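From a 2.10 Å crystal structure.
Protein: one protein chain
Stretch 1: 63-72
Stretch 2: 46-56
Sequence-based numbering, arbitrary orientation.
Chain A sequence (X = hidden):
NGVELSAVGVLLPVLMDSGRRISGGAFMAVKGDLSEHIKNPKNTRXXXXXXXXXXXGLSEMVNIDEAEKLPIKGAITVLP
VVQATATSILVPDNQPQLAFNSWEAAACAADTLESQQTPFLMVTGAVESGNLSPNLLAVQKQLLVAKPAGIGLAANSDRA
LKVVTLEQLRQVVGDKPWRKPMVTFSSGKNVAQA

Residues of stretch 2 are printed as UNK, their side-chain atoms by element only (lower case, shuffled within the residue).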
# COMPACT_ATOMS: atom_id res chain seq x y z
N ASN A 63 7.13 11.79 3.45
CA ASN A 63 6.98 13.24 3.20
C ASN A 63 5.54 13.60 3.55
O ASN A 63 4.61 13.35 2.73
CB ASN A 63 7.23 13.56 1.72
CG ASN A 63 7.22 15.08 1.42
OD1 ASN A 63 6.62 15.91 2.13
ND2 ASN A 63 7.90 15.44 0.37
N ILE A 64 5.33 14.20 4.73
CA ILE A 64 3.99 14.49 5.19
C ILE A 64 3.29 15.60 4.39
O ILE A 64 2.09 15.53 4.18
CB ILE A 64 3.92 14.82 6.72
CG1 ILE A 64 4.69 13.76 7.54
CG2 ILE A 64 2.43 14.82 7.18
CD1 ILE A 64 4.00 12.37 7.53
N ASP A 65 4.07 16.60 3.96
CA ASP A 65 3.57 17.68 3.09
C ASP A 65 2.94 17.14 1.80
O ASP A 65 1.92 17.65 1.36
CB ASP A 65 4.69 18.68 2.72
CG ASP A 65 5.19 19.50 3.93
OD1 ASP A 65 4.53 19.49 4.99
OD2 ASP A 65 6.26 20.17 3.83
N GLU A 66 3.59 16.16 1.15
CA GLU A 66 3.01 15.52 -0.02
C GLU A 66 1.79 14.65 0.36
O GLU A 66 0.84 14.60 -0.38
CB GLU A 66 4.06 14.66 -0.75
CG GLU A 66 3.64 14.18 -2.15
CD GLU A 66 4.66 13.16 -2.79
OE1 GLU A 66 5.89 13.33 -2.61
OE2 GLU A 66 4.21 12.21 -3.46
N ALA A 67 1.85 13.92 1.48
CA ALA A 67 0.70 13.17 1.97
C ALA A 67 -0.53 14.11 2.19
O ALA A 67 -1.68 13.74 1.87
CB ALA A 67 1.04 12.38 3.28
N GLU A 68 -0.30 15.33 2.74
CA GLU A 68 -1.41 16.28 3.04
C GLU A 68 -2.06 16.85 1.77
O GLU A 68 -3.16 17.42 1.84
CB GLU A 68 -0.95 17.43 3.94
CG GLU A 68 -0.75 17.02 5.36
CD GLU A 68 0.06 18.05 6.12
OE1 GLU A 68 0.69 18.94 5.51
OE2 GLU A 68 0.12 17.94 7.36
N LYS A 69 -1.41 16.70 0.61
CA LYS A 69 -1.99 17.21 -0.64
C LYS A 69 -2.81 16.16 -1.38
O LYS A 69 -3.34 16.45 -2.44
CB LYS A 69 -0.90 17.77 -1.51
CG LYS A 69 -0.37 19.13 -0.98
CD LYS A 69 0.65 19.74 -1.93
CE LYS A 69 2.07 19.37 -1.52
NZ LYS A 69 3.05 20.48 -1.80
N LEU A 70 -2.89 14.94 -0.83
CA LEU A 70 -3.63 13.86 -1.48
C LEU A 70 -5.15 14.10 -1.47
O LEU A 70 -5.69 14.62 -0.50
CB LEU A 70 -3.30 12.48 -0.85
CG LEU A 70 -1.86 12.03 -1.02
CD1 LEU A 70 -1.49 10.82 -0.07
CD2 LEU A 70 -1.63 11.71 -2.49
N PRO A 71 -5.84 13.71 -2.56
CA PRO A 71 -7.32 13.85 -2.69
C PRO A 71 -8.02 12.68 -1.98
O PRO A 71 -8.77 11.95 -2.60
CB PRO A 71 -7.56 13.83 -4.22
CG PRO A 71 -6.34 13.10 -4.77
CD PRO A 71 -5.21 13.09 -3.75
N ILE A 72 -7.69 12.44 -0.73
CA ILE A 72 -8.29 11.36 0.04
C ILE A 72 -9.28 12.08 0.99
O ILE A 72 -8.88 13.02 1.72
CB ILE A 72 -7.20 10.58 0.83
CG1 ILE A 72 -6.32 9.76 -0.15
CG2 ILE A 72 -7.82 9.73 1.96
CD1 ILE A 72 -5.12 9.17 0.49
N UNK A 46 0.25 11.01 11.78
CA UNK A 46 -0.98 10.99 11.01
C UNK A 46 -0.93 12.15 10.01
O UNK A 46 -0.39 13.18 10.36
c UNK A 46 -3.50 11.49 11.19
c UNK A 46 -3.38 10.55 14.16
c UNK A 46 -2.17 11.20 11.97
c UNK A 46 -2.37 10.01 12.98
N UNK A 47 -1.42 11.98 8.79
CA UNK A 47 -1.48 13.07 7.80
C UNK A 47 -2.95 13.43 7.61
O UNK A 47 -3.78 12.56 7.28
c UNK A 47 -0.90 12.60 6.49
N UNK A 48 -3.32 14.68 7.88
CA UNK A 48 -4.67 15.16 7.53
C UNK A 48 -4.55 15.82 6.14
O UNK A 48 -3.61 16.61 5.92
c UNK A 48 -5.11 16.21 8.55
o UNK A 48 -5.03 17.60 11.14
c UNK A 48 -5.63 16.54 10.94
n UNK A 48 -6.75 16.22 11.57
c UNK A 48 -5.18 15.56 9.93
N UNK A 49 -5.47 15.52 5.23
CA UNK A 49 -5.30 15.98 3.87
C UNK A 49 -6.13 17.17 3.59
O UNK A 49 -7.14 17.44 4.27
o UNK A 49 -7.13 14.87 2.88
c UNK A 49 -5.71 14.96 2.83
c UNK A 49 -5.07 13.55 3.11
N UNK A 50 -5.76 17.87 2.53
CA UNK A 50 -6.57 19.03 2.10
C UNK A 50 -8.03 18.72 1.79
O UNK A 50 -8.87 19.60 1.95
c UNK A 50 -5.62 18.78 -0.26
c UNK A 50 -5.94 19.78 0.95
c UNK A 50 -4.71 20.63 1.49
N UNK A 51 -8.35 17.49 1.40
CA UNK A 51 -9.74 17.10 1.07
C UNK A 51 -10.56 16.63 2.30
O UNK A 51 -11.66 16.09 2.13
c UNK A 51 -9.76 16.00 -0.04
N UNK A 52 -10.04 16.84 3.52
CA UNK A 52 -10.75 16.38 4.73
C UNK A 52 -10.37 14.95 5.20
O UNK A 52 -10.92 14.48 6.17
N UNK A 53 -9.43 14.25 4.53
CA UNK A 53 -9.17 12.84 4.84
C UNK A 53 -8.15 12.71 6.00
O UNK A 53 -7.59 13.71 6.45
N UNK A 54 -7.91 11.49 6.48
CA UNK A 54 -6.92 11.27 7.56
C UNK A 54 -6.18 9.98 7.22
O UNK A 54 -6.86 8.96 6.93
c UNK A 54 -6.51 10.98 10.05
o UNK A 54 -8.45 12.14 9.31
c UNK A 54 -7.60 11.05 8.97
N UNK A 55 -4.84 10.00 7.18
CA UNK A 55 -4.11 8.80 6.85
C UNK A 55 -3.27 8.46 8.11
O UNK A 55 -2.42 9.25 8.56
c UNK A 55 -2.40 7.81 5.22
c UNK A 55 -3.95 9.70 4.46
c UNK A 55 -3.18 9.08 5.66
c UNK A 55 -3.02 10.37 3.46
N UNK A 56 -3.42 7.24 8.59
CA UNK A 56 -2.72 6.71 9.74
C UNK A 56 -1.66 5.72 9.30
O UNK A 56 -1.78 5.11 8.25
c UNK A 56 -4.93 6.74 11.15
c UNK A 56 -6.00 8.03 12.92
o UNK A 56 -8.21 8.89 12.62
c UNK A 56 -3.74 5.94 10.66
c UNK A 56 -4.90 7.33 12.43
c UNK A 56 -6.10 6.91 10.34
c UNK A 56 -7.25 7.62 10.84
c UNK A 56 -7.17 8.19 12.11
O HOH W 1 -1.23 16.41 8.69

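Position 46 carries four carbons, forked at the first, with one arm two carbons long; its CB points away and it touches nothing on stretch 1. This is Ile 46. Position 47 has a single carbon, directed toward the helix, with its CB 3.8 Å from Ala 67 CB and 4.1 Å from Ile 64 CG2. It is Ala 47, and methyl against methyl lets strand and helix lie close.

At position 48 three carbons run in line, the third bearing one oxygen and one nitrogen. CB points away and the side chain stays 5.5 Å or more from stretch 1; the contact is made by the backbone. The backbone O lies 2.9 Å from Glu 68 CG, and the backbone N donates to a water O at 2.8 Å that in turn donates to Glu 68 OE2 at 2.4 Å. This is Gln 48.

Position 49 shows one carbon carrying an oxygen and a carbon; the oxygen lies 2.8 Å from Ile 72 O and the outer carbon 3.6 Å from Ala 67 O. It is Thr 49. With chi1 in p, OG1 donates to Ile 72 O and accepts a weak bond from the backbone N of position 51 at 3.2 Å.

Position 50 has three carbons, the first carrying the other two. Its backbone N donates to Glu 68 O at 2.7 Å, while one outer carbon comes within 3.9 Å of Lys 69 O: Val 50. Position 51 has one carbon, pointing toward stretch 1, its CB 3.6 Å from Ile 72 O; it is Ala 51.

Position 52 has no side chain. At its backbone angles a CB would jam against the preceding carbonyl, which by itself calls for glycine: Gly 52. Position 53 is bare too, but for a different reason: an ideal CB would fall 2.1 Å from Ile 72 O. Gly 53 instead offers a CA-H...O contact, CA to Ile 72 O at 3.1 Å.

Position 54, one carbon carrying an oxygen and a carbon, has CB pointing away and no contact: Thr 54. Position 55 repeats the forked four-carbon pattern with CB toward stretch 1; a terminal carbon lies 3.8 Å from Ile 72 CD1 and 3.9 Å from Leu 70 CD1. It is Ile 55. At position 56, one carbon leads to a six-carbon ring bearing an oxygen, out of reach: Tyr 56.

Ala 47 and Ile 55, backbone-paired on neighbouring strands and both with CB toward stretch 1, supply the apolar packing, while the type I turn from Thr 49 to Gly 52 brings Thr 49 OG1 and Val 50 N to carbonyls of stretch 1.

Stretch 2, residues 46-56: IAQTVAGGTIY
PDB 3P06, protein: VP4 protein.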